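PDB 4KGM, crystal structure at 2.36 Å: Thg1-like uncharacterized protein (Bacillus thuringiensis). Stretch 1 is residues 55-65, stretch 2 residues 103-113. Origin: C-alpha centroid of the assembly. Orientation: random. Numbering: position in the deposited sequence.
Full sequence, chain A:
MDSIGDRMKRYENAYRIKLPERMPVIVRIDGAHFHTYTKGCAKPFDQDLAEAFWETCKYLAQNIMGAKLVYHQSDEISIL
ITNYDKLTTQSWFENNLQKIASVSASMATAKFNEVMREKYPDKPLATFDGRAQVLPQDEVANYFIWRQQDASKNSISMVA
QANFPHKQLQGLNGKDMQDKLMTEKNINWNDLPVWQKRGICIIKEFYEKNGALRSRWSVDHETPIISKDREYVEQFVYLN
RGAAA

Stretch 1, residues 55-65: ETCKYLAQNIM
Stretch 2, residues 103-113: VSASMATAKFN

Two α-helices, both begun earlier in the chain, pack with their N-to-C directions at 138°, roughly antiparallel, and their axes approach to 8.8 Å; the second runs through all of 103-113 and on. Thr-56 lies opposite Lys-111 (CA to CA 5.6 Å) and Leu-60 opposite Met-107 (6.7 Å). By Ile-64 (phi/psi -108/119) the first stretch has left the helix and is extended. No hydrogen bond crosses the interface; 525 Å² is buried by fit of shape.

Small residues make the hollows. Thr-56 (chi1 m) stands in the closer of the two register pairs, and its short branched side chain fits there: its CG2 rests 3.7 Å from Ala-108 CA, where the alanine methyl leaves backbone accessible, and its OG1 sits 3.5 Å from Phe-112 CB, near the edge of that ring (chi1 t). Leu-60 (m, t) sends CD2 into the groove between Ser-104 and Met-107, 3.6 Å from Ser-104 O and 3.8 Å from Met-107 CB.

Tyr-59 (chi1 t, chi2 70°) is the broad bump. Its CD2 meets Lys-111 CB at 3.5 Å, and the lysine (t, p, p, t) curls so that CE lies over the ring face, 3.9 Å from the centroid, a CH-π contact. Met-107 O approaches the ring edge, 3.5 Å from Tyr-59 CE2. Extended Met-107 (m, t, t) reaches Asn-63, CE to CB 3.8 Å, while Asn-63 ND2 hydrogen-bonds Tyr-59 O at 2.9 Å.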

ATOM      1  N   GLU A  55     -15.559  28.174   8.726  1.00 42.00           N
ATOM      2  CA  GLU A  55     -16.540  28.018   7.659  1.00 42.13           C
ATOM      3  C   GLU A  55     -16.134  26.870   6.746  1.00 38.95           C
ATOM      4  O   GLU A  55     -16.982  26.179   6.182  1.00 37.73           O
ATOM      5  CB  GLU A  55     -16.685  29.311   6.857  1.00 38.80           C
ATOM      6  CG  GLU A  55     -17.417  30.411   7.601  1.00 43.56           C
ATOM      7  CD  GLU A  55     -18.820  30.000   8.003  1.00 51.24           C
ATOM      8  OE1 GLU A  55     -19.630  29.685   7.105  1.00 55.66           O
ATOM      9  OE2 GLU A  55     -19.112  29.982   9.219  1.00 45.52           O
ATOM     10  N   THR A  56     -14.827  26.675   6.605  1.00 39.53           N
ATOM     11  CA  THR A  56     -14.301  25.559   5.836  1.00 38.01           C
ATOM     12  C   THR A  56     -14.624  24.252   6.551  1.00 39.99           C
ATOM     13  O   THR A  56     -15.066  23.284   5.930  1.00 32.16           O
ATOM     14  CB  THR A  56     -12.779  25.683   5.639  1.00 34.88           C
ATOM     15  OG1 THR A  56     -12.488  26.879   4.905  1.00 34.97           O
ATOM     16  CG2 THR A  56     -12.237  24.487   4.876  1.00 33.29           C
ATOM     17  N   CYS A  57     -14.414  24.243   7.864  1.00 37.04           N
ATOM     18  CA  CYS A  57     -14.699  23.075   8.690  1.00 36.21           C
ATOM     19  C   CYS A  57     -16.160  22.648   8.609  1.00 33.91           C
ATOM     20  O   CYS A  57     -16.464  21.458   8.627  1.00 36.99           O
ATOM     21  CB  CYS A  57     -14.322  23.347  10.145  1.00 30.44           C
ATOM     22  SG  CYS A  57     -12.550  23.391  10.459  1.00 36.45           S
ATOM     23  N   LYS A  58     -17.059  23.623   8.530  1.00 34.40           N
ATOM     24  CA  LYS A  58     -18.480  23.332   8.389  1.00 37.88           C
ATOM     25  C   LYS A  58     -18.742  22.697   7.033  1.00 36.27           C
ATOM     26  O   LYS A  58     -19.411  21.670   6.934  1.00 36.50           O
ATOM     27  CB  LYS A  58     -19.314  24.607   8.530  1.00 40.74           C
ATOM     28  CG  LYS A  58     -19.279  25.246   9.912  1.00 43.98           C
ATOM     29  CD  LYS A  58     -20.173  26.477   9.955  1.00 46.83           C
ATOM     30  CE  LYS A  58     -20.200  27.109  11.336  1.00 48.15           C
ATOM     31  NZ  LYS A  58     -21.135  28.269  11.388  1.00 49.37           N
ATOM     32  N   TYR A  59     -18.198  23.321   5.992  1.00 33.41           N
ATOM     33  CA  TYR A  59     -18.361  22.864   4.617  1.00 32.52           C
ATOM     34  C   TYR A  59     -17.886  21.423   4.438  1.00 34.83           C
ATOM     35  O   TYR A  59     -18.482  20.654   3.684  1.00 29.03           O
ATOM     36  CB  TYR A  59     -17.598  23.797   3.674  1.00 27.37           C
ATOM     37  CG  TYR A  59     -17.747  23.483   2.203  1.00 28.13           C
ATOM     38  CD1 TYR A  59     -18.949  23.702   1.543  1.00 21.88           C
ATOM     39  CD2 TYR A  59     -16.677  22.988   1.468  1.00 26.91           C
ATOM     40  CE1 TYR A  59     -19.084  23.425   0.196  1.00 24.20           C
ATOM     41  CE2 TYR A  59     -16.802  22.708   0.119  1.00 22.78           C
ATOM     42  CZ  TYR A  59     -18.007  22.929  -0.512  1.00 25.02           C
ATOM     43  OH  TYR A  59     -18.135  22.653  -1.855  1.00 31.98           O
ATOM     44  N   LEU A  60     -16.814  21.066   5.139  1.00 30.95           N
ATOM     45  CA  LEU A  60     -16.263  19.718   5.074  1.00 33.02           C
ATOM     46  C   LEU A  60     -17.197  18.705   5.729  1.00 35.11           C
ATOM     47  O   LEU A  60     -17.510  17.668   5.147  1.00 30.19           O
ATOM     48  CB  LEU A  60     -14.886  19.669   5.742  1.00 30.48           C
ATOM     49  CG  LEU A  60     -13.735  20.331   4.984  1.00 30.74           C
ATOM     50  CD1 LEU A  60     -12.520  20.488   5.882  1.00 31.62           C
ATOM     51  CD2 LEU A  60     -13.382  19.522   3.746  1.00 27.08           C
ATOM     52  N   ALA A  61     -17.641  19.020   6.941  1.00 29.62           N
ATOM     53  CA  ALA A  61     -18.497  18.120   7.703  1.00 27.04           C
ATOM     54  C   ALA A  61     -19.842  17.901   7.019  1.00 32.83           C
ATOM     55  O   ALA A  61     -20.441  16.834   7.141  1.00 33.08           O
ATOM     56  CB  ALA A  61     -18.697  18.652   9.113  1.00 32.58           C
ATOM     57  N   GLN A  62     -20.306  18.914   6.294  1.00 32.53           N
ATOM     58  CA  GLN A  62     -21.585  18.845   5.597  1.00 31.89           C
ATOM     59  C   GLN A  62     -21.525  17.946   4.366  1.00 34.54           C
ATOM     60  O   GLN A  62     -22.547  17.416   3.929  1.00 30.11           O
ATOM     61  CB  GLN A  62     -22.040  20.246   5.177  1.00 33.29           C
ATOM     62  CG  GLN A  62     -22.483  21.133   6.328  1.00 46.28           C
ATOM     63  CD  GLN A  62     -22.540  22.603   5.950  1.00 47.51           C
ATOM     64  OE1 GLN A  62     -21.801  23.065   5.077  1.00 40.96           O
ATOM     65  NE2 GLN A  62     -23.422  23.348   6.608  1.00 48.39           N
ATOM     66  N   ASN A  63     -20.332  17.777   3.806  1.00 33.28           N
ATOM     67  CA  ASN A  63     -20.188  17.070   2.537  1.00 32.37           C
ATOM     68  C   ASN A  63     -19.441  15.741   2.610  1.00 27.16           C
ATOM     69  O   ASN A  63     -19.240  15.085   1.588  1.00 30.27           O
ATOM     70  CB  ASN A  63     -19.535  17.979   1.490  1.00 33.43           C
ATOM     71  CG  ASN A  63     -20.486  19.038   0.965  1.00 38.73           C
ATOM     72  OD1 ASN A  63     -21.203  18.816  -0.012  1.00 34.87           O
ATOM     73  ND2 ASN A  63     -20.496  20.199   1.613  1.00 31.11           N
ATOM     74  N   ILE A  64     -19.031  15.346   3.810  1.00 26.59           N
ATOM     75  CA  ILE A  64     -18.293  14.097   3.982  1.00 24.41           C
ATOM     76  C   ILE A  64     -19.144  13.025   4.655  1.00 25.78           C
ATOM     77  O   ILE A  64     -19.599  13.197   5.787  1.00 24.06           O
ATOM     78  CB  ILE A  64     -16.994  14.313   4.783  1.00 26.87           C
ATOM     79  CG1 ILE A  64     -16.009  15.160   3.974  1.00 26.83           C
ATOM     80  CG2 ILE A  64     -16.364  12.980   5.139  1.00 24.81           C
ATOM     81  CD1 ILE A  64     -14.732  15.492   4.716  1.00 28.16           C
ATOM     82  N   MET A  65     -19.359  11.920   3.946  1.00 22.49           N
ATOM     83  CA  MET A  65     -20.163  10.815   4.457  1.00 24.96           C
ATOM     84  C   MET A  65     -19.535  10.200   5.705  1.00 23.61           C
ATOM     85  O   MET A  65     -18.388   9.754   5.678  1.00 23.22           O
ATOM     86  CB  MET A  65     -20.344   9.741   3.380  1.00 22.59           C
ATOM     87  CG  MET A  65     -21.153   8.533   3.833  1.00 30.05           C
ATOM     88  SD  MET A  65     -21.297   7.254   2.561  1.00 39.38           S
ATOM     89  CE  MET A  65     -21.897   8.219   1.175  1.00 28.25           C
ATOM     90  N   VAL A 103     -10.012  14.793  -2.406  1.00 17.67           N
ATOM     91  CA  VAL A 103     -11.304  15.475  -2.422  1.00 23.63           C
ATOM     92  C   VAL A 103     -11.497  16.316  -1.161  1.00 23.33           C
ATOM     93  O   VAL A 103     -12.083  17.400  -1.210  1.00 23.42           O
ATOM     94  CB  VAL A 103     -12.474  14.481  -2.618  1.00 19.88           C
ATOM     95  CG1 VAL A 103     -13.819  15.161  -2.410  1.00 20.64           C
ATOM     96  CG2 VAL A 103     -12.404  13.862  -4.003  1.00 15.65           C
ATOM     97  N   SER A 104     -10.982  15.824  -0.037  1.00 20.83           N
ATOM     98  CA  SER A 104     -11.009  16.588   1.205  1.00 24.43           C
ATOM     99  C   SER A 104     -10.201  17.871   1.052  1.00 27.47           C
ATOM    100  O   SER A 104     -10.647  18.948   1.447  1.00 26.56           O
ATOM    101  CB  SER A 104     -10.453  15.764   2.368  1.00 20.54           C
ATOM    102  OG  SER A 104     -11.295  14.666   2.661  1.00 30.09           O
ATOM    103  N   ALA A 105      -9.009  17.744   0.475  1.00 25.06           N
ATOM    104  CA  ALA A 105      -8.144  18.896   0.255  1.00 27.23           C
ATOM    105  C   ALA A 105      -8.772  19.842  -0.761  1.00 24.97           C
ATOM    106  O   ALA A 105      -8.686  21.062  -0.624  1.00 28.67           O
ATOM    107  CB  ALA A 105      -6.767  18.446  -0.211  1.00 19.84           C
ATOM    108  N   SER A 106      -9.411  19.271  -1.776  1.00 22.21           N
ATOM    109  CA  SER A 106     -10.093  20.059  -2.796  1.00 22.29           C
ATOM    110  C   SER A 106     -11.239  20.863  -2.191  1.00 24.41           C
ATOM    111  O   SER A 106     -11.363  22.062  -2.439  1.00 26.00           O
ATOM    112  CB  SER A 106     -10.622  19.151  -3.905  1.00 19.98           C
ATOM    113  OG  SER A 106     -11.297  19.894  -4.905  1.00 19.10           O
ATOM    114  N   MET A 107     -12.073  20.194  -1.400  1.00 21.25           N
ATOM    115  CA  MET A 107     -13.201  20.846  -0.743  1.00 22.34           C
ATOM    116  C   MET A 107     -12.727  21.963   0.174  1.00 26.44           C
ATOM    117  O   MET A 107     -13.295  23.055   0.179  1.00 23.88           O
ATOM    118  CB  MET A 107     -14.018  19.834   0.062  1.00 26.85           C
ATOM    119  CG  MET A 107     -14.926  18.946  -0.774  1.00 29.14           C
ATOM    120  SD  MET A 107     -15.773  17.708   0.231  1.00 30.01           S
ATOM    121  CE  MET A 107     -16.820  16.941  -1.006  1.00 34.94           C
ATOM    122  N   ALA A 108     -11.686  21.678   0.950  1.00 22.96           N
ATOM    123  CA  ALA A 108     -11.114  22.667   1.854  1.00 24.28           C
ATOM    124  C   ALA A 108     -10.595  23.859   1.059  1.00 24.63           C
ATOM    125  O   ALA A 108     -10.820  25.006   1.432  1.00 28.29           O
ATOM    126  CB  ALA A 108      -9.999  22.049   2.686  1.00 24.43           C
ATOM    127  N   THR A 109      -9.913  23.572  -0.044  1.00 27.39           N
ATOM    128  CA  THR A 109      -9.370  24.606  -0.917  1.00 21.65           C
ATOM    129  C   THR A 109     -10.462  25.504  -1.497  1.00 27.91           C
ATOM    130  O   THR A 109     -10.323  26.729  -1.518  1.00 30.30           O
ATOM    131  CB  THR A 109      -8.563  23.983  -2.070  1.00 24.88           C
ATOM    132  OG1 THR A 109      -7.473  23.223  -1.535  1.00 25.58           O
ATOM    133  CG2 THR A 109      -8.017  25.061  -2.990  1.00 29.20           C
ATOM    134  N   ALA A 110     -11.549  24.892  -1.958  1.00 28.32           N
ATOM    135  CA  ALA A 110     -12.632  25.629  -2.605  1.00 25.37           C
ATOM    136  C   ALA A 110     -13.310  26.619  -1.659  1.00 27.73           C
ATOM    137  O   ALA A 110     -13.439  27.804  -1.971  1.00 25.89           O
ATOM    138  CB  ALA A 110     -13.657  24.664  -3.190  1.00 21.96           C
ATOM    139  N   LYS A 111     -13.739  26.127  -0.502  1.00 26.14           N
ATOM    140  CA  LYS A 111     -14.451  26.956   0.462  1.00 29.69           C
ATOM    141  C   LYS A 111     -13.558  28.044   1.052  1.00 33.80           C
ATOM    142  O   LYS A 111     -13.966  29.203   1.142  1.00 31.01           O
ATOM    143  CB  LYS A 111     -15.054  26.092   1.575  1.00 27.87           C
ATOM    144  CG  LYS A 111     -15.765  26.875   2.677  1.00 31.12           C
ATOM    145  CD  LYS A 111     -16.821  27.825   2.118  1.00 34.99           C
ATOM    146  CE  LYS A 111     -17.913  27.084   1.361  1.00 37.11           C
ATOM    147  NZ  LYS A 111     -18.883  28.019   0.721  1.00 40.46           N
ATOM    148  N   PHE A 112     -12.345  27.665   1.442  1.00 30.37           N
ATOM    149  CA  PHE A 112     -11.415  28.591   2.083  1.00 29.99           C
ATOM    150  C   PHE A 112     -11.084  29.777   1.183  1.00 36.23           C
ATOM    151  O   PHE A 112     -11.197  30.931   1.600  1.00 34.04           O
ATOM    152  CB  PHE A 112     -10.130  27.865   2.489  1.00 30.15           C
ATOM    153  CG  PHE A 112      -9.214  28.686   3.348  1.00 30.23           C
ATOM    154  CD1 PHE A 112      -9.367  28.702   4.724  1.00 35.03           C
ATOM    155  CD2 PHE A 112      -8.194  29.435   2.783  1.00 33.88           C
ATOM    156  CE1 PHE A 112      -8.525  29.454   5.519  1.00 34.37           C
ATOM    157  CE2 PHE A 112      -7.349  30.188   3.574  1.00 32.04           C
ATOM    158  CZ  PHE A 112      -7.515  30.196   4.942  1.00 30.82           C
ATOM    159  N   ASN A 113     -10.673  29.490  -0.048  1.00 31.96           N
ATOM    160  CA  ASN A 113     -10.359  30.539  -1.008  1.00 28.81           C
ATOM    161  C   ASN A 113     -11.551  31.456  -1.274  1.00 38.42           C
ATOM    162  O   ASN A 113     -11.390  32.671  -1.369  1.00 40.24           O
ATOM    163  CB  ASN A 113      -9.844  29.938  -2.319  1.00 34.26           C
ATOM    164  CG  ASN A 113      -8.365  29.603  -2.266  1.00 37.26           C
ATOM    165  OD1 ASN A 113      -7.552  30.396  -1.787  1.00 33.11           O
ATOM    166  ND2 ASN A 113      -8.006  28.423  -2.761  1.00 33.69           N
TER